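Local coordinates for protein chitinase (Thermococcus chitonophagus, PDB 5XSW) that probably acts as an endochitinase, hydrolysing internal beta-1,4 linkages of chitin, and binds glycan, at residues F127-S130 / D131-D135. Sequence-based numbering, arbitrary orientation.
Sequences FTLS and DLIAD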
loop_
_atom_site.group_PDB
_atom_site.type_symbol
_atom_site.label_atom_id
_atom_site.label_comp_id
_atom_site.label_asym_id
_atom_site.label_seq_id
_atom_site.Cartn_x
_atom_site.Cartn_y
_atom_site.Cartn_z
ATOM N N PHE A 127 -38.316 20.305 10.462
ATOM C CA PHE A 127 -37.886 21.524 9.807
ATOM C C PHE A 127 -38.729 21.844 8.586
ATOM O O PHE A 127 -39.421 20.986 8.032
ATOM C CB PHE A 127 -36.402 21.431 9.379
ATOM C CG PHE A 127 -36.093 20.209 8.520
ATOM C CD1 PHE A 127 -36.215 20.252 7.144
ATOM C CD2 PHE A 127 -35.680 19.012 9.123
ATOM C CE1 PHE A 127 -35.906 19.119 6.354
ATOM C CE2 PHE A 127 -35.386 17.879 8.339
ATOM C CZ PHE A 127 -35.505 17.944 6.968
ATOM N N THR A 128 -38.635 23.082 8.130
ATOM C CA THR A 128 -39.414 23.556 6.987
ATOM C C THR A 128 -38.528 23.997 5.840
ATOM O O THR A 128 -37.310 24.022 5.986
ATOM C CB THR A 128 -40.300 24.780 7.400
ATOM O OG1 THR A 128 -39.448 25.911 7.568
ATOM C CG2 THR A 128 -40.995 24.511 8.730
ATOM N N LEU A 129 -39.124 24.422 4.731
ATOM C CA LEU A 129 -38.347 24.790 3.544
ATOM C C LEU A 129 -37.370 25.930 3.823
ATOM O O LEU A 129 -36.236 25.961 3.288
ATOM C CB LEU A 129 -39.278 25.166 2.389
ATOM C CG LEU A 129 -38.685 25.509 1.030
ATOM C CD1 LEU A 129 -37.881 24.277 0.534
ATOM C CD2 LEU A 129 -39.749 25.877 0.006
ATOM N N SER A 130 -37.810 26.873 4.659
ATOM C CA SER A 130 -36.981 28.013 5.054
ATOM C C SER A 130 -35.829 27.590 5.932
ATOM O O SER A 130 -34.860 28.298 6.026
ATOM C CB SER A 130 -37.808 29.072 5.828
ATOM O OG SER A 130 -38.855 29.521 5.007
ATOM N N ASP A 131 -35.965 26.465 6.617
ATOM C CA ASP A 131 -34.884 25.942 7.397
ATOM C C ASP A 131 -33.785 25.338 6.459
ATOM O O ASP A 131 -32.693 25.022 6.920
ATOM C CB ASP A 131 -35.362 24.873 8.375
ATOM C CG ASP A 131 -36.219 25.456 9.496
ATOM O OD1 ASP A 131 -35.987 26.624 9.820
ATOM O OD2 ASP A 131 -37.088 24.737 10.038
ATOM N N LEU A 132 -34.100 25.192 5.180
ATOM C CA LEU A 132 -33.159 24.607 4.224
ATOM C C LEU A 132 -32.560 25.656 3.347
ATOM O O LEU A 132 -31.407 25.562 3.012
ATOM C CB LEU A 132 -33.842 23.533 3.325
ATOM C CG LEU A 132 -34.360 22.299 4.034
ATOM C CD1 LEU A 132 -35.213 21.414 3.080
ATOM C CD2 LEU A 132 -33.233 21.440 4.654
ATOM N N ILE A 133 -33.358 26.620 2.900
ATOM C CA ILE A 133 -32.908 27.587 1.907
ATOM C C ILE A 133 -32.874 28.990 2.507
ATOM O O ILE A 133 -33.910 29.587 2.780
ATOM C CB ILE A 133 -33.790 27.579 0.667
ATOM C CG1 ILE A 133 -33.845 26.153 0.050
ATOM C CG2 ILE A 133 -33.329 28.649 -0.324
ATOM C CD1 ILE A 133 -34.506 26.099 -1.336
ATOM N N ALA A 134 -31.676 29.507 2.722
ATOM C CA ALA A 134 -31.512 30.814 3.359
ATOM C C ALA A 134 -31.980 31.904 2.421
ATOM O O ALA A 134 -32.640 32.855 2.817
ATOM C CB ALA A 134 -30.037 31.045 3.748
ATOM N N ASP A 135 -31.630 31.766 1.153
ATOM C CA ASP A 135 -31.806 32.854 0.226
ATOM C C ASP A 135 -32.155 32.295 -1.145
ATOM O O ASP A 135 -31.283 32.046 -1.988
ATOM C CB ASP A 135 -30.532 33.710 0.229
ATOM C CG ASP A 135 -30.506 34.788 -0.864
ATOM O OD1 ASP A 135 -31.491 34.987 -1.588
ATOM O OD2 ASP A 135 -29.452 35.465 -0.977
#
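The carboxylate of D131 reaches back three residues to T128: T128 N donates to D131 OD2 at 3.0 Å, with a nearly straight N-H...O angle of 160°. The amide approaches from above the carboxylate plane, 37° out of it. With CG of D131 beside its own backbone N and anti to the carbonyl carbon (chi1 -69°), the acid folds over the start of the turn, bringing OD2 to 3.4 Å from F127 CB. Its other oxygen, OD1, is hydrogen-bonded to S121 OG, so both carboxylate oxygens have partners. Replacing D131 by an alanine removes the carboxylate and is likely to leave T128 N and S121 OG without this partner, freeing the entry to the turn to shift.

Backbone bonds close the turn behind this grip: D131 N meets T128 O at 2.9 Å, and L129 O accepts from both L132 N and I133 N, each 3.0 Å away. The packed side is apolar. L132 CD2 comes obliquely to the F127 ring, 3.9 Å from CE1; W122 touches both side chains, and helix 421-439 covers F127. Further along, the contact is looser: L129 CD1 and I133 CD1 are 4.3 Å apart, although both side chains also touch L438. T128, L129 and S130 lie on the exposed side, whereas F127, L132 and I133 are buried.

Consecutive turns, T128-D131 and L129-L132, followed by an i+4 bond, thus lead the chain toward helix 136-139. The T128 N to D131 OD2 bond resembles the acid-to-amide half of a capping box; the reciprocal bond from T128 OG1 to D131 N is not made at 3.7 Å.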